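Local coordinates for protein CdiI (Burkholderia pseudomallei 1026a, PDB 4G6V) that binds the CdiA-CT toxin, a tRNase of contact-dependent growth inhibition, and as its immunity protein probably keeps it from cleaving tRNA, at residues 41-45 and 46-50; 19-22 and 23-26; 10-13 and 14-17. All coordinates share one frame; numbering follows the deposited sequence.

Contact 1: 41-45 and 46-50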
# COMPACT_ATOMS: atom_id res chain seq x y z
N ARG B 41 10.01 -4.41 11.30
CA ARG B 41 9.57 -4.24 12.67
C ARG B 41 9.08 -5.55 13.28
O ARG B 41 8.87 -6.52 12.59
CB ARG B 41 8.49 -3.17 12.79
CG ARG B 41 7.13 -3.55 12.24
CD ARG B 41 6.22 -2.36 12.40
NE ARG B 41 6.98 -1.15 12.06
CZ ARG B 41 6.71 0.08 12.49
NH1 ARG B 41 5.68 0.31 13.30
NH2 ARG B 41 7.48 1.08 12.10
N ASP B 42 8.94 -5.56 14.60
CA ASP B 42 8.32 -6.68 15.28
C ASP B 42 6.85 -6.57 14.95
O ASP B 42 6.29 -5.48 14.96
CB ASP B 42 8.52 -6.60 16.81
CG ASP B 42 9.99 -6.53 17.22
OD1 ASP B 42 10.79 -7.36 16.72
OD2 ASP B 42 10.35 -5.65 18.04
N ALA B 43 6.23 -7.70 14.66
CA ALA B 43 4.80 -7.72 14.41
C ALA B 43 4.04 -7.50 15.70
O ALA B 43 4.30 -8.17 16.68
CB ALA B 43 4.41 -9.05 13.79
N ASP B 44 3.12 -6.56 15.71
CA ASP B 44 2.20 -6.41 16.84
C ASP B 44 1.03 -7.39 16.72
O ASP B 44 1.00 -8.24 15.82
CB ASP B 44 1.66 -4.99 16.88
CG ASP B 44 0.78 -4.69 15.69
OD1 ASP B 44 0.70 -5.56 14.79
OD2 ASP B 44 0.17 -3.59 15.64
N PHE B 45 0.05 -7.25 17.60
CA PHE B 45 -1.06 -8.20 17.67
C PHE B 45 -1.90 -8.22 16.38
O PHE B 45 -2.37 -9.27 15.98
CB PHE B 45 -1.97 -7.94 18.88
CG PHE B 45 -3.22 -8.75 18.87
CD1 PHE B 45 -3.26 -10.01 19.47
CD2 PHE B 45 -4.36 -8.30 18.22
CE1 PHE B 45 -4.42 -10.78 19.43
CE2 PHE B 45 -5.52 -9.06 18.18
CZ PHE B 45 -5.55 -10.30 18.78
N SER B 46 -2.09 -7.05 15.78
CA SER B 46 -2.93 -6.91 14.59
C SER B 46 -2.31 -7.62 13.41
O SER B 46 -2.99 -8.38 12.74
CB SER B 46 -3.16 -5.44 14.25
OG SER B 46 -4.26 -4.91 14.98
N LEU B 47 -1.03 -7.38 13.15
CA LEU B 47 -0.34 -8.06 12.05
C LEU B 47 -0.28 -9.58 12.26
O LEU B 47 -0.42 -10.35 11.32
CB LEU B 47 1.06 -7.49 11.84
CG LEU B 47 1.13 -6.01 11.47
CD1 LEU B 47 2.53 -5.45 11.73
CD2 LEU B 47 0.70 -5.79 10.02
N LYS B 48 -0.06 -10.00 13.51
CA LYS B 48 -0.02 -11.42 13.86
C LYS B 48 -1.36 -12.10 13.58
O LYS B 48 -1.41 -13.27 13.21
CB LYS B 48 0.35 -11.63 15.33
CG LYS B 48 1.82 -11.37 15.65
CD LYS B 48 2.13 -11.73 17.09
CE LYS B 48 3.56 -11.41 17.45
NZ LYS B 48 3.92 -12.02 18.76
N GLU B 49 -2.44 -11.35 13.80
CA GLU B 49 -3.77 -11.86 13.58
C GLU B 49 -4.01 -12.15 12.09
O GLU B 49 -4.46 -13.25 11.72
CB GLU B 49 -4.80 -10.87 14.11
CG GLU B 49 -6.22 -11.42 14.18
CD GLU B 49 -7.20 -10.38 14.68
OE1 GLU B 49 -6.84 -9.17 14.66
OE2 GLU B 49 -8.32 -10.77 15.08
N ILE B 50 -3.69 -11.17 11.25
CA ILE B 50 -3.83 -11.30 9.80
C ILE B 50 -2.92 -12.38 9.23
O ILE B 50 -3.37 -13.19 8.43
CB ILE B 50 -3.56 -9.95 9.08
CG1 ILE B 50 -4.58 -8.88 9.48
CG2 ILE B 50 -3.59 -10.13 7.57
CD1 ILE B 50 -4.35 -7.54 8.80
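Asp44 and Leu47 meet where the chain leaves strand 35-42 and turns into helix 45-53. The Asp44 carboxylate caps the helix: OD1 accepts Leu47 N at 3.0 Å in a nearly straight bond. The N-H comes in on the syn side of the carboxylate but 26° out of its plane. Aspartate suits this N-cap because its short side chain can reach a first-turn N-H; a chi1 of 66° folds the carboxylate back over that turn. Asp44 O, meanwhile, accepts Lys48 N at 3.1 Å.

Lys48 can be followed outward. Its CB and CG ride over Asp44 O, with CG also against Ala43 CB at 3.9 Å; CD passes on, and CE reaches Ala43 O at 3.4 Å. Extended beyond CG, the chain carries NZ to a long, weak ion pair with Glu59.

Ala43 CB also touches Leu47 CB at 4.2 Å; the alanine methyl is small enough to lie buried between Lys48 CG and Leu47 CB. Leu47 itself packs on Tyr8 and on Asn120 of the toxin chain. On the outer side the Phe45 ring and the Glu49 carboxylate lie skewed to each other, CE2 of the ring 3.8 Å from Glu49 OE1. The whole is a strand-to-helix junction closed by an aspartate N-cap.

Contact 2: 19-22 and 23-26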
# COMPACT_ATOMS: atom_id res chain seq x y z
N ASP B 19 19.00 -10.81 6.71
CA ASP B 19 18.58 -11.38 5.42
C ASP B 19 18.24 -10.32 4.34
O ASP B 19 18.63 -10.47 3.18
CB ASP B 19 17.40 -12.35 5.60
CG ASP B 19 17.84 -13.73 6.02
OD1 ASP B 19 18.92 -14.18 5.55
OD2 ASP B 19 17.11 -14.37 6.80
N LEU B 20 17.49 -9.28 4.71
CA LEU B 20 17.20 -8.20 3.76
C LEU B 20 18.43 -7.45 3.23
O LEU B 20 18.38 -6.88 2.14
CB LEU B 20 16.17 -7.20 4.31
CG LEU B 20 14.75 -7.70 4.10
CD1 LEU B 20 13.78 -6.96 4.97
CD2 LEU B 20 14.35 -7.61 2.63
N ASN B 21 19.51 -7.44 3.99
CA ASN B 21 20.71 -6.78 3.50
C ASN B 21 21.26 -7.52 2.30
O ASN B 21 21.70 -6.93 1.32
CB ASN B 21 21.77 -6.70 4.59
CG ASN B 21 21.42 -5.70 5.70
OD1 ASN B 21 20.60 -4.79 5.52
ND2 ASN B 21 22.07 -5.87 6.86
N LYS B 22 21.23 -8.84 2.38
CA LYS B 22 21.74 -9.65 1.29
C LYS B 22 20.86 -9.48 0.06
O LYS B 22 21.36 -9.38 -1.06
CB LYS B 22 21.81 -11.10 1.73
CG LYS B 22 22.73 -11.30 2.92
CD LYS B 22 22.81 -12.77 3.33
CE LYS B 22 23.63 -12.91 4.60
NZ LYS B 22 23.72 -14.37 4.93
N ILE B 23 19.55 -9.43 0.26
CA ILE B 23 18.63 -9.18 -0.83
C ILE B 23 18.95 -7.86 -1.51
O ILE B 23 19.20 -7.83 -2.71
CB ILE B 23 17.17 -9.28 -0.37
CG1 ILE B 23 16.71 -10.73 -0.43
CG2 ILE B 23 16.28 -8.52 -1.27
CD1 ILE B 23 15.75 -11.12 0.68
N ARG B 24 18.98 -6.77 -0.75
CA ARG B 24 19.36 -5.47 -1.28
C ARG B 24 20.68 -5.49 -2.06
O ARG B 24 20.90 -4.68 -2.95
CB ARG B 24 19.51 -4.45 -0.16
CG ARG B 24 18.25 -4.05 0.56
CD ARG B 24 18.60 -3.00 1.63
NE ARG B 24 17.63 -2.95 2.73
CZ ARG B 24 16.50 -2.25 2.68
NH1 ARG B 24 16.20 -1.53 1.59
NH2 ARG B 24 15.66 -2.26 3.72
N SER B 25 21.57 -6.39 -1.69
CA SER B 25 22.90 -6.42 -2.27
C SER B 25 22.90 -7.33 -3.50
O SER B 25 23.76 -7.23 -4.37
CB SER B 25 23.90 -6.92 -1.20
OG SER B 25 25.21 -7.02 -1.71
N ASN B 26 21.90 -8.19 -3.56
CA ASN B 26 21.81 -9.21 -4.60
C ASN B 26 20.89 -8.74 -5.73
O ASN B 26 20.91 -9.30 -6.84
CB ASN B 26 21.28 -10.49 -3.97
CG ASN B 26 21.67 -11.73 -4.74
OD1 ASN B 26 22.11 -11.66 -5.89
ND2 ASN B 26 21.50 -12.89 -4.11
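The last two turns of helix 13-26 form this contact, an amphipathic stretch in which Leu20 and Ile23 share the buried side while Lys22, Ser25 and Asn26 look outward. Leu20 CD2 approaches Ile23 CD1 at 4.3 Å, a three-residue step along one helix face. Leu20 reaches Ile37 and Val40 of strand 35-42 as well as Phe86, and Phe86 also covers Ile23. Branched aliphatic residues suit this side, since they fill it without polar atoms to satisfy.

The backbone ladder is regular at first. Ile23 N donates to Asp19 O at 3.2 Å and Arg24 N to Leu20 O at 3.0 Å. At the C-terminal end the bonding shifts from the fourth residue back toward the third: Ser25 N is shared weakly between Asn21 O and Lys22 O, and Asn26 N bonds Ile23 O at 2.9 Å, with only a weak bond to Lys22 O.

Arg24 is long enough to link the helix to the sheet. Its chain, extended from CG to NE, passes Leu20 O and delivers NH2 to Ile37 O. Near the plane of the guanidinium, at its edge, lies Asn21 OD1, 4.5 Å from NE; at the start of the same side chain, Arg24 CG packs against Leu20 O.

Contact 3: 10-13 and 14-17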
# COMPACT_ATOMS: atom_id res chain seq x y z
N SER B 10 8.24 -15.37 9.82
CA SER B 10 8.20 -16.20 11.01
C SER B 10 9.44 -15.92 11.87
O SER B 10 9.40 -16.11 13.07
CB SER B 10 8.10 -17.67 10.63
OG SER B 10 9.33 -18.12 10.09
N ILE B 11 10.52 -15.44 11.24
CA ILE B 11 11.77 -15.13 11.96
C ILE B 11 11.73 -13.78 12.69
O ILE B 11 10.87 -12.94 12.44
CB ILE B 11 13.01 -15.19 11.03
CG1 ILE B 11 12.90 -14.19 9.89
CG2 ILE B 11 13.14 -16.57 10.43
CD1 ILE B 11 14.14 -14.10 9.04
N ASP B 12 12.67 -13.56 13.60
CA ASP B 12 12.69 -12.32 14.38
C ASP B 12 13.25 -11.13 13.58
O ASP B 12 13.81 -11.29 12.49
CB ASP B 12 13.43 -12.50 15.71
CG ASP B 12 14.93 -12.69 15.52
OD1 ASP B 12 15.72 -12.35 16.44
OD2 ASP B 12 15.33 -13.17 14.43
N ARG B 13 13.07 -9.94 14.14
CA ARG B 13 13.35 -8.71 13.42
C ARG B 13 14.81 -8.61 12.96
O ARG B 13 15.09 -8.42 11.77
CB ARG B 13 12.96 -7.52 14.29
CG ARG B 13 13.20 -6.20 13.63
CD ARG B 13 13.34 -5.12 14.66
NE ARG B 13 14.39 -5.47 15.61
CZ ARG B 13 15.69 -5.49 15.30
NH1 ARG B 13 16.09 -5.19 14.07
NH2 ARG B 13 16.60 -5.82 16.23
N GLY B 14 15.74 -8.78 13.89
CA GLY B 14 17.17 -8.73 13.60
C GLY B 14 17.62 -9.64 12.47
O GLY B 14 18.30 -9.20 11.53
N ALA B 15 17.24 -10.91 12.55
CA ALA B 15 17.61 -11.88 11.53
C ALA B 15 16.99 -11.49 10.19
O ALA B 15 17.66 -11.51 9.15
CB ALA B 15 17.16 -13.30 11.94
N ALA B 16 15.71 -11.12 10.23
CA ALA B 16 14.98 -10.68 9.05
C ALA B 16 15.78 -9.60 8.32
O ALA B 16 15.95 -9.64 7.10
CB ALA B 16 13.60 -10.15 9.44
N GLU B 17 16.28 -8.65 9.10
CA GLU B 17 17.00 -7.51 8.54
C GLU B 17 18.33 -7.97 7.94
O GLU B 17 18.65 -7.65 6.79
CB GLU B 17 17.20 -6.45 9.62
CG GLU B 17 17.46 -5.07 9.07
CD GLU B 17 16.26 -4.46 8.37
OE1 GLU B 17 15.31 -4.03 9.07
OE2 GLU B 17 16.28 -4.39 7.12
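Apolar packing joins Ile11 to the first turn of helix 13-26. Its CD1 lies 3.5 Å from Ala16 CA and 4.0 Å from Ala16 CB, with Ala15 CB a little farther off. A chi1 of 60° swings the CG1 branch toward the helix, so that the terminal methyl lands on the turn. Alanines suit these positions because their single methyl groups let the isoleucine come close to the helix backbone.

Backbone hydrogen bonds begin the helix. Ala16 N donates to Asp12 O at 3.0 Å and Glu17 N to Arg13 O at 2.9 Å, the first two rungs of its ladder.

Polar and charged side chains surround this start. Asp12 occupies the N-cap, a place where a carboxylate can favourably face the positive end of the helix dipole; its OD2 lies beside Ala15 CB. Arg13 bends at chi3 (55°) and brings its guanidinium back so that one face lies over the backbone at Gly14, with Arg13 CZ 3.6 Å from Gly14 N. Glu17 OE1 accepts from Val40 N, while Arg13 NH1 remains 5.2 Å from that carboxylate oxygen, a distance at which opposite charges may still attract.

Among its neighbours, the turn leads out of strand 4-9 and lays the helix start against strand 35-42: Ala16 and Arg13 pack on Val40, Arg13 also meets Asp42, and Ile11 O is bound by Ser60 OG at the start of strand 60-66.

Along the chain the order is contact 3, contact 2, contact 1. Contacts 3 and 2 open and close the same helix 13-26, their centres about 13 Å apart, and touch where Ile11 CD1 packs on Asp19 OD2 at 3.7 Å. Contact 1 starts on the last residues of strand 35-42, an outermost strand of the antiparallel sheet, and runs into helix 45-53. Its centre is about 13 Å from that of contact 3, which it meets through Asp42 and Arg13, but about 23 Å from that of contact 2, on the opposite side of the chain's centre. Strand 35-42 thus ties the three together. Contact 1 touches the toxin chain, whereas no toxin residue touches the segments of contacts 2 and 3.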